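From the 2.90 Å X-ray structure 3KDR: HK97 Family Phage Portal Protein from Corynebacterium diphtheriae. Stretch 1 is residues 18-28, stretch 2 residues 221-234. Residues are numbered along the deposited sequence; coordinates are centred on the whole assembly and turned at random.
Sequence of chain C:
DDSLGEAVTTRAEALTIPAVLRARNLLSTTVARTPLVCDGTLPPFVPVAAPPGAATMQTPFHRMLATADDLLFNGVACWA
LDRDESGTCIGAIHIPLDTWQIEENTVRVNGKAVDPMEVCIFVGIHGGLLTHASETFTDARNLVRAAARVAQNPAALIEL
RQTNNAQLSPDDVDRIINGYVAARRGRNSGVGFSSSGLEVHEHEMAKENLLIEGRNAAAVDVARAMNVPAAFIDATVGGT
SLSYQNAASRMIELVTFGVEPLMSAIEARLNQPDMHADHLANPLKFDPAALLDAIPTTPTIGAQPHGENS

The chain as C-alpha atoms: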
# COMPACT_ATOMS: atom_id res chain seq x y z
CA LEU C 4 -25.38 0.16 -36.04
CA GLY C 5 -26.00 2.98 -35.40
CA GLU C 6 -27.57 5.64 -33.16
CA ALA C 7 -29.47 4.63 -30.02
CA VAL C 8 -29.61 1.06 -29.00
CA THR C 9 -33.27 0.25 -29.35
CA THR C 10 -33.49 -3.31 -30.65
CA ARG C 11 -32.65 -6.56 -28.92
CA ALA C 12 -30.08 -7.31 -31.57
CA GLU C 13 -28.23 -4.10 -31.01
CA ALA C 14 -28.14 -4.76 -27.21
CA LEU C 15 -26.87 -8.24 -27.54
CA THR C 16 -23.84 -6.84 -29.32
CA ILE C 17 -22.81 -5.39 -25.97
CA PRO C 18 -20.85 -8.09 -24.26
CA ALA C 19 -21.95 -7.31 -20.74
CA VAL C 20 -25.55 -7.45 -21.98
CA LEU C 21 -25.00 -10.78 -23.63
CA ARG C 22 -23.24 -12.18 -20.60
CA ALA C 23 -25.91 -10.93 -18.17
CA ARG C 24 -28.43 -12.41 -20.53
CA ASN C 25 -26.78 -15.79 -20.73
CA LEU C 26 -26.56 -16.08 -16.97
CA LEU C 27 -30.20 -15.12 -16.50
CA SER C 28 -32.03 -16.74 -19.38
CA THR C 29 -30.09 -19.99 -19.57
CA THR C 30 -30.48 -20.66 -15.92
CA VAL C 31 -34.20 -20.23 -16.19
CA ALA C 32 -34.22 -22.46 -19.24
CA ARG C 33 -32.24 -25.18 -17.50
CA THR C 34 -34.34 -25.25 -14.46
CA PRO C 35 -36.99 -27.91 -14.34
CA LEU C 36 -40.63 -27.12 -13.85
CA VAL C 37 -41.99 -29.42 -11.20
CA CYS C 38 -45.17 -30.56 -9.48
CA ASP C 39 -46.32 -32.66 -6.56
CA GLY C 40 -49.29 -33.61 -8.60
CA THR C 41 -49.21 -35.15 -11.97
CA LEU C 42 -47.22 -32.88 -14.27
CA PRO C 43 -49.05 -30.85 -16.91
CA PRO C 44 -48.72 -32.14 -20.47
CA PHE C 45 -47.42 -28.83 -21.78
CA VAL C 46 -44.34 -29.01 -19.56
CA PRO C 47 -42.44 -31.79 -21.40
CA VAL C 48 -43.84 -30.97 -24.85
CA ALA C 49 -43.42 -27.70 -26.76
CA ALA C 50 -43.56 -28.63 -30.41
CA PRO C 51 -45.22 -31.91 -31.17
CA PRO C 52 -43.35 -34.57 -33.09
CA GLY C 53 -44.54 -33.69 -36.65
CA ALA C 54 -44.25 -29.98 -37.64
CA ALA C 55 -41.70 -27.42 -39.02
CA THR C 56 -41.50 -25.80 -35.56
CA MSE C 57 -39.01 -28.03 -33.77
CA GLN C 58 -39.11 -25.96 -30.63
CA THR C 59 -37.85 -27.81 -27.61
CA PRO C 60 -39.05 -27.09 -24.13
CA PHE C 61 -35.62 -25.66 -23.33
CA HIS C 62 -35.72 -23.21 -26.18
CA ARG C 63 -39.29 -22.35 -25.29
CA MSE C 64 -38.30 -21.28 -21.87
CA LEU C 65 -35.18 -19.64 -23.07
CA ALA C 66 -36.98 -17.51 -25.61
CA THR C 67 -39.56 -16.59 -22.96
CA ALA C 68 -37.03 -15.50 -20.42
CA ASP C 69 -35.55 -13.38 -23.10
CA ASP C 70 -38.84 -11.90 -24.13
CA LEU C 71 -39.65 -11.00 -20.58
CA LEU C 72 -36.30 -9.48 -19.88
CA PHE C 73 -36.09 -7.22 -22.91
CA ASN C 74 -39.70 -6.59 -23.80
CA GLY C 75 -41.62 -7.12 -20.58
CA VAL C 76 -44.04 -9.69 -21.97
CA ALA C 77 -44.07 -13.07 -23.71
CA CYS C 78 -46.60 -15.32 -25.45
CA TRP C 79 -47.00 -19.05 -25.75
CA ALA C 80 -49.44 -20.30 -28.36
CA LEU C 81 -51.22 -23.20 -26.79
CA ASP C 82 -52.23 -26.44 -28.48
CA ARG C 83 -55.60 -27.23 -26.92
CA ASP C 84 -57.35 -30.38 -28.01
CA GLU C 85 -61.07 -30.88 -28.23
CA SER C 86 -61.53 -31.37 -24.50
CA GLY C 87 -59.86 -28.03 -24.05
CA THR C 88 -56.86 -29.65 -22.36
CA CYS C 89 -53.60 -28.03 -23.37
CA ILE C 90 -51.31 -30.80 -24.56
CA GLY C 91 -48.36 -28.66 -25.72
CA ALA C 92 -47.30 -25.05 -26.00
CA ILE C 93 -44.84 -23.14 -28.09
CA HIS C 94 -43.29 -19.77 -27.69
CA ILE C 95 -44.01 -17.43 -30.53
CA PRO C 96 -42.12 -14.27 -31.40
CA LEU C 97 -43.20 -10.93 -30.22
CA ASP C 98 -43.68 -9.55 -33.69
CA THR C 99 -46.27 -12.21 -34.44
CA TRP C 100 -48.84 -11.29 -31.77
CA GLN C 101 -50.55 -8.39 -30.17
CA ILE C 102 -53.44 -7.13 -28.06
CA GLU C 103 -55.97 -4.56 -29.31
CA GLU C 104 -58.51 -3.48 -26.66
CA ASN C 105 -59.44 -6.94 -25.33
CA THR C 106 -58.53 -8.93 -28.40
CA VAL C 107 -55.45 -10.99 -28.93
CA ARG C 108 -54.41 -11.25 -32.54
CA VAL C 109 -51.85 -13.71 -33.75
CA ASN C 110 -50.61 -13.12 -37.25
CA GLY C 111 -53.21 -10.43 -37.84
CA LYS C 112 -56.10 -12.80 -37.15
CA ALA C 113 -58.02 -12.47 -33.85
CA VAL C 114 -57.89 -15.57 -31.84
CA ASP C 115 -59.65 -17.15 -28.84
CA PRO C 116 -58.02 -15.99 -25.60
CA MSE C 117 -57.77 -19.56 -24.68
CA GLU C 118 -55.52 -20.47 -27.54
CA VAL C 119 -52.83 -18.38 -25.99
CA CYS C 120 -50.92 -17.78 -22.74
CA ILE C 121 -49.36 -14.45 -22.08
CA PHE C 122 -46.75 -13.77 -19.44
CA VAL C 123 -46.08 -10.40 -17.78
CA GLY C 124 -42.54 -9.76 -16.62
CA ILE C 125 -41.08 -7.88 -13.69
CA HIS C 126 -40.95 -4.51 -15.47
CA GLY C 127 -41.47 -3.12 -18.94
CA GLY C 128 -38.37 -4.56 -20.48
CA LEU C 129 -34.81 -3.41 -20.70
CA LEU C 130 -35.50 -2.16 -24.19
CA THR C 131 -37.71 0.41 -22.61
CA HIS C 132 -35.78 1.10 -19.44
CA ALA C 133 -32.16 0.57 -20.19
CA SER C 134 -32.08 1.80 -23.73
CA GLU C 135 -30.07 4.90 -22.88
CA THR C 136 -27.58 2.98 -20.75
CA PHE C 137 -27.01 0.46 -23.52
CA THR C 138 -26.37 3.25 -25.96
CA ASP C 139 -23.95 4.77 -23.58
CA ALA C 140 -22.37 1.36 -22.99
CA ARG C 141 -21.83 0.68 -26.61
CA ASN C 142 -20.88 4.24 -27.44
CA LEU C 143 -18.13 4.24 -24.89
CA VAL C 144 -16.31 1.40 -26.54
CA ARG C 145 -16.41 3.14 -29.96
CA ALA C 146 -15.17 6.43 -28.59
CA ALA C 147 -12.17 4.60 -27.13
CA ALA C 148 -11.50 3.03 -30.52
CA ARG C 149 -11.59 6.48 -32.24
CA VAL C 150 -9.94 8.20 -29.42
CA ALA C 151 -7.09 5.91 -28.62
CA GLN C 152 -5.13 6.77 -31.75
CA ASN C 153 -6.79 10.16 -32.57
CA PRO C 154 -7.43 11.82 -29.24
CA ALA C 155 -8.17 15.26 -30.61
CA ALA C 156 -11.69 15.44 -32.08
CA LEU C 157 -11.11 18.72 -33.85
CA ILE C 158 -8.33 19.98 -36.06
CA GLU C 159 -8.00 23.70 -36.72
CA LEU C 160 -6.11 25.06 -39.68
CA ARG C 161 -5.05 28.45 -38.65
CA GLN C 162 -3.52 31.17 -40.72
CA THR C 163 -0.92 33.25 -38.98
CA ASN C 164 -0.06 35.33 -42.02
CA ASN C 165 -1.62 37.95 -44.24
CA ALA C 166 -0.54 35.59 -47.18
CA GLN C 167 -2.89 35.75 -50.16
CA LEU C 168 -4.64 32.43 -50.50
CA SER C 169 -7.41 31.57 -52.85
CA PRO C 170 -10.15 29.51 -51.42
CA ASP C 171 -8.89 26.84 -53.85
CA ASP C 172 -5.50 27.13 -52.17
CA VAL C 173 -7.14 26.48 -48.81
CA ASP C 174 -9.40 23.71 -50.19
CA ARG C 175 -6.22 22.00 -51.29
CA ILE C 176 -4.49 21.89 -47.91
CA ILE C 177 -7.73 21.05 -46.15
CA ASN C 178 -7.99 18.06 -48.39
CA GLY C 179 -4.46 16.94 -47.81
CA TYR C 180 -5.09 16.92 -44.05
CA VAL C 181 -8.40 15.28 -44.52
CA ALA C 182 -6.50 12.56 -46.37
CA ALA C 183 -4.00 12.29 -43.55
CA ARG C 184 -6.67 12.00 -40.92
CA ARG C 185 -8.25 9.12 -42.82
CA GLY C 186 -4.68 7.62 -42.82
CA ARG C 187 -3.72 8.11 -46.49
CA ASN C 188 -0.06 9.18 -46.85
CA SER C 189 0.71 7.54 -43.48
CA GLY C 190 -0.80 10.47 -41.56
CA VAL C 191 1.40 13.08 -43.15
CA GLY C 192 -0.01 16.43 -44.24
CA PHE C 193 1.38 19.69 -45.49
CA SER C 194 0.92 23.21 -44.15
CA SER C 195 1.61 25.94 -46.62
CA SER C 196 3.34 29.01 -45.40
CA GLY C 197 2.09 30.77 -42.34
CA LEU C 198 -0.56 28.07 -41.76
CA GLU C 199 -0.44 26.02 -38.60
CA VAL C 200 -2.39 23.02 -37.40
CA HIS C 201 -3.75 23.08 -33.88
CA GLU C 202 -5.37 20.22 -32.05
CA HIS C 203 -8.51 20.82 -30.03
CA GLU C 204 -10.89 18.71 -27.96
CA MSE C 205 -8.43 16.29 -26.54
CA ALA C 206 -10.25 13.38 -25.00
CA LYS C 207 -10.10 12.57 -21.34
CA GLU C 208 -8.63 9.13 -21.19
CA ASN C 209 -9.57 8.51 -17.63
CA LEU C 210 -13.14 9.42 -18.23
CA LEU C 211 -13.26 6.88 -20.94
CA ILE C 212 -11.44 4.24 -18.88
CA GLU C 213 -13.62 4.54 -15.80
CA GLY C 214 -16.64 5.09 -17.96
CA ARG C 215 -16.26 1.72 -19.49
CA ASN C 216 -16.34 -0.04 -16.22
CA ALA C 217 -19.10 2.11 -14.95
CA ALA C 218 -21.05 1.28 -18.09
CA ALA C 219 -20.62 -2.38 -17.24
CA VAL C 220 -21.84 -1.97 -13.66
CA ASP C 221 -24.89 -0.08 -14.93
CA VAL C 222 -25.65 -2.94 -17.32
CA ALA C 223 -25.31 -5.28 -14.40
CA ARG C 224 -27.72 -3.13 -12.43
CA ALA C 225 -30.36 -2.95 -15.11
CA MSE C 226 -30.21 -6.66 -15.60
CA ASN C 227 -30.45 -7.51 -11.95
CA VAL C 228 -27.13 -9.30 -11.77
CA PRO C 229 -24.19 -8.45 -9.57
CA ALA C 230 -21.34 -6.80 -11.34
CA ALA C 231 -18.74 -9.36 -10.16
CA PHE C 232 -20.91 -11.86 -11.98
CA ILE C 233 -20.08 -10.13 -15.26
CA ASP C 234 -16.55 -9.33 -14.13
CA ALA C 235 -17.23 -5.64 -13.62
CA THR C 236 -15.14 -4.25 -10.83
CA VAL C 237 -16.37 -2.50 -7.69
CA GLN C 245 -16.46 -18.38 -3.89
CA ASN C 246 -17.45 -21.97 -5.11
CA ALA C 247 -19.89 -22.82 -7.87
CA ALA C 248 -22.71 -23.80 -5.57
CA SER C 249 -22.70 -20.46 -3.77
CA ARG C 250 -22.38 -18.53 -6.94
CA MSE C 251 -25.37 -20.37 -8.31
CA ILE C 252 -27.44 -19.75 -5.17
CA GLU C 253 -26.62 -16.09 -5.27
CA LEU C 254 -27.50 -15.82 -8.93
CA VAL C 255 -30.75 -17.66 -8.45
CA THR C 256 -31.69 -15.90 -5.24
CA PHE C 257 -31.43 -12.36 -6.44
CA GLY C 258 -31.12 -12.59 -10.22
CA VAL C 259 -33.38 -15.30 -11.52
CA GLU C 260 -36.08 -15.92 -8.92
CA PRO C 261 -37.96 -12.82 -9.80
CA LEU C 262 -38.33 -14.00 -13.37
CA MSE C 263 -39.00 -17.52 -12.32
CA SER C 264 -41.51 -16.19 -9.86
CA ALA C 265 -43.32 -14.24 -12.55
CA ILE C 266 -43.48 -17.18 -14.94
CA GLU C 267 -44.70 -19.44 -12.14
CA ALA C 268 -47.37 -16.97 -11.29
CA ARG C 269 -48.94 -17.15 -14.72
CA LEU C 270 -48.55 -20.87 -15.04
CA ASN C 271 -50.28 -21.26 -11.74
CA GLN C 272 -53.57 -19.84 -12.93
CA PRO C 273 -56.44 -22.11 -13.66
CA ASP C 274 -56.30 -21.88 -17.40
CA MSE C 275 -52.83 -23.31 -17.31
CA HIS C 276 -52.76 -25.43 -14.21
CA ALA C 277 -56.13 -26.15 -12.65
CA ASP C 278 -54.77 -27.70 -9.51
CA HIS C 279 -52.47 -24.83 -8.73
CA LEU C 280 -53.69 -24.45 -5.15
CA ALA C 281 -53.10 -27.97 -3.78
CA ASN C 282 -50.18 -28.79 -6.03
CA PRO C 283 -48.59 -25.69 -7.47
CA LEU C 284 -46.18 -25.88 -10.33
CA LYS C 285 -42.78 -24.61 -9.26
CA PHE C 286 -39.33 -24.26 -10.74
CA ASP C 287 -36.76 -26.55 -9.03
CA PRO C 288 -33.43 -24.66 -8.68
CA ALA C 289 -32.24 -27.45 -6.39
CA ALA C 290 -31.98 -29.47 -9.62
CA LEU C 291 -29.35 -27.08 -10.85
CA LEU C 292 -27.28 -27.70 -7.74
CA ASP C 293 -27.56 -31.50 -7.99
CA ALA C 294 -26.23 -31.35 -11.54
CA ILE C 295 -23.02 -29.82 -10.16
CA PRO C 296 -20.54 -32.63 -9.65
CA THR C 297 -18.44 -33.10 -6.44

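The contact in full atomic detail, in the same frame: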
# COMPACT_ATOMS: atom_id res chain seq x y z
N PRO C 18 -21.18 -6.83 -24.88
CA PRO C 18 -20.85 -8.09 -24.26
C PRO C 18 -21.38 -8.25 -22.87
O PRO C 18 -21.77 -9.33 -22.50
CB PRO C 18 -19.32 -8.09 -24.28
CG PRO C 18 -18.99 -7.34 -25.52
CD PRO C 18 -20.07 -6.28 -25.67
N ALA C 19 -21.39 -7.21 -22.08
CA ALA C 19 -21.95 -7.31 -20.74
C ALA C 19 -23.42 -7.63 -20.82
O ALA C 19 -23.92 -8.36 -19.97
CB ALA C 19 -21.77 -6.04 -19.95
N VAL C 20 -24.14 -7.09 -21.81
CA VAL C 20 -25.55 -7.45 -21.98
C VAL C 20 -25.70 -8.93 -22.30
O VAL C 20 -26.58 -9.61 -21.76
CB VAL C 20 -26.24 -6.64 -23.09
CG1 VAL C 20 -27.62 -7.21 -23.40
CG2 VAL C 20 -26.36 -5.19 -22.69
N LEU C 21 -24.84 -9.43 -23.15
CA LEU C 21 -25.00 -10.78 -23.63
C LEU C 21 -24.65 -11.73 -22.49
O LEU C 21 -25.22 -12.80 -22.34
CB LEU C 21 -24.12 -11.02 -24.87
CG LEU C 21 -24.03 -12.47 -25.39
CD1 LEU C 21 -25.40 -13.00 -25.75
CD2 LEU C 21 -23.04 -12.56 -26.57
N ARG C 22 -23.70 -11.34 -21.67
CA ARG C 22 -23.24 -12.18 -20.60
C ARG C 22 -24.28 -12.22 -19.49
O ARG C 22 -24.56 -13.29 -18.93
CB ARG C 22 -21.89 -11.65 -20.10
CG ARG C 22 -21.43 -12.24 -18.80
CD ARG C 22 -21.16 -13.68 -18.97
NE ARG C 22 -20.34 -14.21 -17.88
CZ ARG C 22 -20.36 -15.48 -17.47
NH1 ARG C 22 -21.17 -16.36 -18.02
NH2 ARG C 22 -19.55 -15.86 -16.51
N ALA C 23 -24.82 -11.04 -19.17
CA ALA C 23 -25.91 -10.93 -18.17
C ALA C 23 -27.13 -11.72 -18.67
O ALA C 23 -27.79 -12.47 -17.92
CB ALA C 23 -26.28 -9.51 -17.91
N ARG C 24 -27.40 -11.58 -19.96
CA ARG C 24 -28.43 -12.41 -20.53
C ARG C 24 -28.19 -13.91 -20.41
O ARG C 24 -29.09 -14.65 -20.07
CB ARG C 24 -28.70 -12.09 -21.98
CG ARG C 24 -29.85 -12.90 -22.47
CD ARG C 24 -29.70 -13.32 -23.84
NE ARG C 24 -29.14 -14.65 -24.06
CZ ARG C 24 -29.78 -15.66 -24.64
NH1 ARG C 24 -29.18 -16.79 -24.86
NH2 ARG C 24 -31.03 -15.54 -24.97
N ASN C 25 -27.00 -14.37 -20.74
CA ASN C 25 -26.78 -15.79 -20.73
C ASN C 25 -26.98 -16.31 -19.32
O ASN C 25 -27.66 -17.28 -19.11
CB ASN C 25 -25.38 -16.13 -21.17
CG ASN C 25 -25.17 -15.91 -22.67
OD1 ASN C 25 -24.01 -15.96 -23.15
ND2 ASN C 25 -26.26 -15.66 -23.40
N LEU C 26 -26.41 -15.64 -18.35
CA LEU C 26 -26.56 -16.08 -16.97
C LEU C 26 -28.01 -16.13 -16.59
O LEU C 26 -28.42 -17.07 -15.96
CB LEU C 26 -25.80 -15.14 -16.02
CG LEU C 26 -24.27 -15.23 -16.04
CD1 LEU C 26 -23.66 -14.04 -15.36
CD2 LEU C 26 -23.80 -16.52 -15.38
N LEU C 27 -28.79 -15.13 -16.93
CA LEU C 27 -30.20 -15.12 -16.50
C LEU C 27 -31.06 -16.10 -17.27
O LEU C 27 -31.67 -16.98 -16.70
CB LEU C 27 -30.82 -13.74 -16.67
CG LEU C 27 -30.32 -12.63 -15.74
CD1 LEU C 27 -30.81 -11.32 -16.26
CD2 LEU C 27 -30.73 -12.80 -14.27
N SER C 28 -31.13 -15.93 -18.58
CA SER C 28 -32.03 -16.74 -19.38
C SER C 28 -31.70 -18.20 -19.47
O SER C 28 -32.58 -18.99 -19.63
CB SER C 28 -32.06 -16.20 -20.78
OG SER C 28 -32.65 -14.92 -20.78
N ASP C 221 -23.54 -0.55 -14.69
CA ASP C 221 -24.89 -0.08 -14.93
C ASP C 221 -25.67 -1.12 -15.73
O ASP C 221 -26.87 -1.28 -15.54
CB ASP C 221 -24.85 1.23 -15.68
CG ASP C 221 -24.95 2.45 -14.77
OD1 ASP C 221 -25.30 2.26 -13.59
OD2 ASP C 221 -24.72 3.60 -15.27
N VAL C 222 -25.00 -1.82 -16.64
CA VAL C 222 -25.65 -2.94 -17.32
C VAL C 222 -26.00 -4.02 -16.32
O VAL C 222 -27.09 -4.59 -16.34
CB VAL C 222 -24.78 -3.57 -18.40
CG1 VAL C 222 -25.39 -4.89 -18.88
CG2 VAL C 222 -24.61 -2.59 -19.53
N ALA C 223 -25.06 -4.31 -15.43
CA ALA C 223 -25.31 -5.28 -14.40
C ALA C 223 -26.53 -4.87 -13.63
O ALA C 223 -27.36 -5.68 -13.34
CB ALA C 223 -24.15 -5.41 -13.50
N ARG C 224 -26.64 -3.60 -13.29
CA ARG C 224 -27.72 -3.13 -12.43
C ARG C 224 -29.05 -3.26 -13.11
O ARG C 224 -29.98 -3.74 -12.55
CB ARG C 224 -27.46 -1.68 -12.10
CG ARG C 224 -26.40 -1.43 -11.05
CD ARG C 224 -26.16 0.04 -10.97
NE ARG C 224 -25.34 0.34 -9.82
CZ ARG C 224 -24.47 1.33 -9.76
NH1 ARG C 224 -24.29 2.11 -10.81
NH2 ARG C 224 -23.75 1.49 -8.67
N ALA C 225 -29.14 -2.79 -14.34
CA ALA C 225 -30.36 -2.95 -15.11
C ALA C 225 -30.78 -4.41 -15.26
O ALA C 225 -31.94 -4.74 -15.36
CB ALA C 225 -30.18 -2.32 -16.43
N MSE C 226 -29.85 -5.31 -15.30
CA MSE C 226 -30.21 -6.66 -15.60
C MSE C 226 -30.31 -7.49 -14.35
O MSE C 226 -30.50 -8.70 -14.43
CB MSE C 226 -29.20 -7.25 -16.54
CG MSE C 226 -28.95 -6.35 -17.69
SE MSE C 226 -28.80 -7.23 -19.38
CE MSE C 226 -30.21 -8.59 -19.11
N ASN C 227 -30.21 -6.84 -13.20
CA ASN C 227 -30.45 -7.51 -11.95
C ASN C 227 -29.44 -8.61 -11.72
O ASN C 227 -29.81 -9.67 -11.23
CB ASN C 227 -31.86 -8.10 -11.94
CG ASN C 227 -32.51 -7.99 -10.62
OD1 ASN C 227 -32.34 -6.99 -9.94
ND2 ASN C 227 -33.34 -8.99 -10.26
N VAL C 228 -28.18 -8.35 -12.04
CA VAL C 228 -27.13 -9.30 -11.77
C VAL C 228 -26.06 -8.53 -11.05
O VAL C 228 -25.97 -7.35 -11.21
CB VAL C 228 -26.60 -9.91 -13.06
CG1 VAL C 228 -25.42 -10.75 -12.75
CG2 VAL C 228 -27.64 -10.81 -13.69
N PRO C 229 -25.27 -9.19 -10.20
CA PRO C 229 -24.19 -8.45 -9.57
C PRO C 229 -23.09 -8.25 -10.52
O PRO C 229 -22.83 -9.12 -11.31
CB PRO C 229 -23.74 -9.40 -8.48
CG PRO C 229 -24.89 -10.12 -8.13
CD PRO C 229 -25.52 -10.43 -9.46
N ALA C 230 -22.40 -7.14 -10.42
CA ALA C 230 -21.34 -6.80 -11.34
C ALA C 230 -20.17 -7.81 -11.35
O ALA C 230 -19.61 -8.11 -12.38
CB ALA C 230 -20.86 -5.45 -11.04
N ALA C 231 -19.81 -8.34 -10.19
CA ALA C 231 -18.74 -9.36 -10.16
C ALA C 231 -19.13 -10.59 -10.97
O ALA C 231 -18.26 -11.32 -11.44
CB ALA C 231 -18.41 -9.79 -8.73
N PHE C 232 -20.43 -10.82 -11.11
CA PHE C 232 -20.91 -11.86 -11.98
C PHE C 232 -20.61 -11.62 -13.44
O PHE C 232 -20.38 -12.58 -14.14
CB PHE C 232 -22.39 -12.13 -11.77
CG PHE C 232 -22.63 -13.05 -10.65
CD1 PHE C 232 -22.24 -12.71 -9.35
CD2 PHE C 232 -23.09 -14.31 -10.88
CE1 PHE C 232 -22.39 -13.59 -8.28
CE2 PHE C 232 -23.24 -15.19 -9.82
CZ PHE C 232 -22.90 -14.82 -8.52
N ILE C 233 -20.57 -10.38 -13.90
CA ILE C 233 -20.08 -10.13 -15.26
C ILE C 233 -18.65 -9.57 -15.28
O ILE C 233 -18.22 -9.00 -16.27
CB ILE C 233 -21.02 -9.19 -16.08
CG1 ILE C 233 -21.19 -7.83 -15.41
CG2 ILE C 233 -22.34 -9.82 -16.28
CD1 ILE C 233 -21.81 -6.85 -16.31
N ASP C 234 -17.94 -9.72 -14.18
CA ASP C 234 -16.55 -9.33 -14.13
C ASP C 234 -16.35 -7.82 -14.23
O ASP C 234 -15.33 -7.36 -14.72
CB ASP C 234 -15.77 -10.06 -15.21
CG ASP C 234 -15.60 -11.54 -14.91
OD1 ASP C 234 -15.16 -11.84 -13.79
OD2 ASP C 234 -15.89 -12.40 -15.77

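Residues 18-28 form one helix, and residues 221-234 wrap along it first as the end of another helix, then as a loop and a short 3-10 segment. No hydrogen bond crosses between them; the contact is made by the packing of apolar groups, and side-chain shape therefore matters most.

Two alanines let the stretches come close. Ala19 and Ala23, one helical turn apart, both point toward the second stretch, and their short side chains leave room for larger partners. Ala19 CB lies 3.7 Å from Ile233 CD1 and 3.9 Å from Val222 CG1. Ile233 has chi1 near +60° (p) and chi2 in t, which carries CD1 to Ala19 while CG2 rests 3.6 Å from Arg22 CG. Val222, with chi1 in t, also sets CG1 3.9 Å from Val20 CG2, so one methyl serves two neighbours.

Met226, a selenomethionine, gives up the most surface of any residue here. It is the first residue to leave helical phi/psi after the helix, and its long, flexible side chain reaches across to the facing helix. Chi1 is m, chi2 lies between wells at -139°, and chi3 is p; this bent path puts SE 3.7 Å from Ala23 CB and CE 4.0 Å from Leu27 CD1.

Leu27 and Leu26 share the m, t rotamer, common for leucine in helices. In Leu27 it places both methyls near Met226 and Val228: CD1 approaches Met226 O at 3.2 Å, a tight contact, and CD2 packs 3.7 Å from Val228 CG2. Leu26 CD1 sits 3.8 Å from Phe232 O and 4.3 Å from Phe232 CB. Arginine suits its place at Arg22 because its aliphatic portion can pack against Ile233 while its guanidinium carries on past the apolar contact, with NH1 hydrogen-bonded elsewhere in the structure.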